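PDB 3QAC: 11S globulin seed storage protein from Amaranthus hypochondriacus, which serves as a seed storage protein, a nutrient reservoir built from two cupin-type halves, forming trimers as the proglobulin and hexamers when mature. Local coordinates for the interface of chains A and B. Residues are numbered along the deposited sequence; one frame, centred on the assembly and turned at random. Chains: chain A/B, 11S globulin seed storage protein.

Contact 1 and contact 2 lie on the same interface between chains A and B, with the centres of their C-alpha atoms about 29 Å apart. They share no residues. In both, chain A brings loop residues from its N-terminal cupin half. Chain B answers from its C-terminal half, with loops next to strands 339-341 and 394-401 in contact 1 and helices 417-420, 423-430 and 434-442 in contact 2. Identical subunits thus meet through unlike surfaces, head to tail, as suits the ring-like trimer of this proglobulin. Contact 1 is small and polar. Contact 2 is broader and includes a salt bridge.

Contact 1: the interface of chains A and B. Residues chain A 170, 172; chain B 343-344, 402-403.
A:Gln172 reaches B:Thr402 with its CG anti to the carbonyl carbon, beside the backbone N (chi1 -57°). Beyond CG the chain is extended, which carries the terminal amide straight across to chain B. B:Thr402 turns its hydroxyl OG1 into the crowded position between its own backbone N and carbonyl carbon (chi1 64°).

This is a loop-to-loop contact between two subunits of an 11S globulin of the cupin family. A:Gln172 lies in the loop between strands 158-164 and 180-182. B:Thr402 directly follows strand 394-401. The two side chains run past each other in opposite directions.

The amide meets B:Thr402 at two points. As modelled, NE2 of A:Gln172 donates a hydrogen bond to OG1 of B:Thr402, with an angle of 155° at the hydrogen. OG1 lies almost in the amide plane. The separation of NE2 and OG1, 2.4 Å, is very short and doubtful as a length. The other branch, OE1 of A:Gln172, sits 2.8 Å from the backbone O of B:Thr402. Both atoms can only accept, so this pair is a clash as built. OE1 also has the backbone O of B:Asn343 at 3.8 Å. A flipped amide would probably fit better. Its NH2 would then face the carbonyl of B:Thr402, and its oxygen could accept from the hydroxyl.

The patch hides little surface, 92 Å² in all. The CB of B:Ser403 comes within 3.7 Å of OE1 of A:Gln172. On the B side, OG of B:Ser403 makes a weak hydrogen bond of 3.5 Å to the backbone O of B:Asn343, which may help to tie the two loops together.

Contact 2: the interface of chains A and B. Residues chain A 125-128; chain B 419, 421-423, 438, 441-442.
The side-chain amine NZ of B:Lys441 meets A:Asp126 in a salt bridge, 2.8 Å from carboxylate OD2. This pairs a chain A loop with the C-terminal helices of an 11S cupin subunit. The side chains of A:Asp126 and B:Lys441 cross at about a right angle. NZ arrives on the syn side of OD2, tilted from the carboxylate plane. NZ also donates to the backbone O of A:Gln127 (2.6 Å) and, within chain B, to O of B:Leu421 (2.5 Å). A bend at chi3 (61°) in B:Lys441 helps steer NZ inward to the carbonyls. The other oxygen, OD1 of A:Asp126, accepts a nearly straight bond from the backbone N of B:Ile423, 2.9 Å away (176° at the hydrogen). In this way A:Asp126 probably acts as a helix cap at the start of 423-430, supplied by the other subunit.

An alanine in place of B:Lys441 would probably leave the carboxylate of A:Asp126 without its charge partner and the carbonyls of A:Gln127 and B:Leu421 without this shared donor.

Farther out, CG2 of B:Ile423 packs against the carboxylate carbon CG of A:Asp126 (3.4 Å). The CG of B:Pro422 lies over one face of the A:His128 ring, towards its rim. A:His128 CD2 comes 3.4 Å from CA of B:Pro422. The ring of B:Phe442 turns its edge to OD2 of A:Asp126. Behind it, CD2 of B:Phe442 sits over the centre of the B:Phe438 ring.

Contact 1: the interface of chains A and B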
# COMPACT_ATOMS: atom_id res chain seq x y z
N ALA A 170 0.79 -0.35 7.83
CA ALA A 170 1.55 0.09 9.00
C ALA A 170 2.41 -1.02 9.62
O ALA A 170 3.44 -0.74 10.22
CB ALA A 170 0.63 0.71 10.04
N GLN A 172 5.09 -3.56 9.32
CA GLN A 172 6.18 -3.89 8.41
C GLN A 172 6.95 -5.16 8.83
O GLN A 172 7.97 -5.50 8.26
CB GLN A 172 7.11 -2.69 8.24
CG GLN A 172 6.38 -1.43 7.73
CD GLN A 172 7.35 -0.35 7.26
OE1 GLN A 172 6.95 0.71 6.77
NE2 GLN A 172 8.62 -0.61 7.43
N ASN B 343 7.01 2.76 13.87
CA ASN B 343 6.36 2.62 12.58
C ASN B 343 7.24 2.14 11.43
O ASN B 343 6.76 1.95 10.32
CB ASN B 343 5.64 3.94 12.21
CG ASN B 343 6.34 5.16 12.75
OD1 ASN B 343 7.56 5.17 12.94
ND2 ASN B 343 5.57 6.22 13.02
N ALA B 344 8.51 1.92 11.69
CA ALA B 344 9.46 1.81 10.59
C ALA B 344 10.66 0.91 10.94
O ALA B 344 11.07 0.83 12.11
CB ALA B 344 9.95 3.20 10.19
N THR B 402 12.15 3.18 6.97
CA THR B 402 11.27 2.68 5.92
C THR B 402 9.83 3.16 6.05
O THR B 402 8.92 2.43 5.68
CB THR B 402 11.24 1.15 5.91
OG1 THR B 402 10.67 0.69 7.13
CG2 THR B 402 12.65 0.59 5.77
N SER B 403 9.61 4.35 6.58
CA SER B 403 8.28 4.95 6.46
C SER B 403 8.31 6.45 6.63
O SER B 403 9.33 7.03 6.97
CB SER B 403 7.29 4.36 7.46
OG SER B 403 7.44 4.96 8.73

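Contact 2: the interface of chains A and B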
# COMPACT_ATOMS: atom_id res chain seq x y z
N GLN A 125 4.38 14.04 44.01
CA GLN A 125 3.42 14.13 42.91
C GLN A 125 3.79 13.23 41.73
O GLN A 125 4.70 12.40 41.81
CB GLN A 125 3.26 15.57 42.43
CG GLN A 125 2.61 16.49 43.45
CD GLN A 125 2.04 17.74 42.82
OE1 GLN A 125 1.33 18.51 43.47
NE2 GLN A 125 2.35 17.95 41.55
N ASP A 126 3.08 13.41 40.62
CA ASP A 126 3.27 12.53 39.47
C ASP A 126 2.96 13.22 38.15
O ASP A 126 2.15 14.15 38.08
CB ASP A 126 2.40 11.28 39.59
CG ASP A 126 2.90 10.13 38.71
OD1 ASP A 126 2.07 9.29 38.30
OD2 ASP A 126 4.12 10.09 38.42
N GLN A 127 3.63 12.76 37.10
CA GLN A 127 3.33 13.18 35.74
C GLN A 127 3.14 11.92 34.90
O GLN A 127 3.90 10.95 35.02
CB GLN A 127 4.48 13.99 35.15
CG GLN A 127 5.07 15.05 36.07
CD GLN A 127 6.43 15.53 35.58
OE1 GLN A 127 7.31 15.84 36.38
NE2 GLN A 127 6.61 15.56 34.26
N HIS A 128 2.13 11.93 34.05
CA HIS A 128 1.95 10.87 33.09
C HIS A 128 1.15 11.38 31.90
O HIS A 128 0.65 12.50 31.92
CB HIS A 128 1.31 9.63 33.72
CG HIS A 128 0.11 9.93 34.57
ND1 HIS A 128 -1.08 10.37 34.05
CD2 HIS A 128 -0.08 9.80 35.91
CE1 HIS A 128 -1.96 10.52 35.03
NE2 HIS A 128 -1.38 10.18 36.16
N ARG B 419 8.22 7.17 31.85
CA ARG B 419 7.79 8.43 32.44
C ARG B 419 6.34 8.77 32.11
O ARG B 419 5.67 9.43 32.89
CB ARG B 419 8.70 9.55 31.98
CG ARG B 419 8.35 10.86 32.59
CD ARG B 419 9.60 11.65 32.89
NE ARG B 419 9.30 13.07 32.98
CZ ARG B 419 10.18 13.98 33.36
NH1 ARG B 419 9.83 15.27 33.40
NH2 ARG B 419 11.42 13.60 33.69
N LEU B 421 4.07 6.58 32.07
CA LEU B 421 3.28 5.69 32.92
C LEU B 421 2.94 6.31 34.28
O LEU B 421 3.82 6.85 34.94
CB LEU B 421 4.02 4.37 33.16
CG LEU B 421 4.26 3.48 31.95
CD1 LEU B 421 5.05 2.27 32.36
CD2 LEU B 421 2.91 3.09 31.33
N PRO B 422 1.67 6.21 34.70
CA PRO B 422 1.30 6.66 36.04
C PRO B 422 2.10 5.86 37.04
O PRO B 422 2.19 4.64 36.89
CB PRO B 422 -0.19 6.30 36.13
CG PRO B 422 -0.64 6.18 34.73
CD PRO B 422 0.53 5.62 33.99
N ILE B 423 2.69 6.52 38.02
CA ILE B 423 3.61 5.84 38.94
C ILE B 423 3.06 4.52 39.55
O ILE B 423 3.81 3.56 39.74
CB ILE B 423 4.14 6.79 40.03
CG1 ILE B 423 5.09 6.05 40.96
CG2 ILE B 423 2.98 7.41 40.81
CD1 ILE B 423 6.29 6.85 41.34
N PHE B 438 9.29 5.84 41.46
CA PHE B 438 9.61 7.25 41.23
C PHE B 438 10.97 7.42 40.59
O PHE B 438 11.10 8.07 39.55
CB PHE B 438 9.57 8.03 42.55
CG PHE B 438 9.62 9.53 42.39
CD1 PHE B 438 10.83 10.19 42.17
CD2 PHE B 438 8.45 10.29 42.47
CE1 PHE B 438 10.87 11.57 42.03
CE2 PHE B 438 8.48 11.68 42.33
CZ PHE B 438 9.70 12.32 42.11
N LYS B 441 11.17 6.37 37.21
CA LYS B 441 10.58 7.37 36.33
C LYS B 441 11.45 8.60 36.13
O LYS B 441 11.58 9.09 35.01
CB LYS B 441 9.20 7.80 36.82
CG LYS B 441 8.13 6.73 36.69
CD LYS B 441 6.73 7.29 36.92
CE LYS B 441 6.38 8.37 35.91
NZ LYS B 441 4.96 8.80 36.06
N PHE B 442 12.06 9.11 37.20
CA PHE B 442 12.62 10.46 37.12
C PHE B 442 14.13 10.59 37.28
O PHE B 442 14.68 11.65 37.04
CB PHE B 442 11.89 11.39 38.09
CG PHE B 442 10.41 11.46 37.85
CD1 PHE B 442 9.90 12.23 36.81
CD2 PHE B 442 9.53 10.76 38.66
CE1 PHE B 442 8.53 12.30 36.59
CE2 PHE B 442 8.16 10.83 38.44
CZ PHE B 442 7.66 11.61 37.41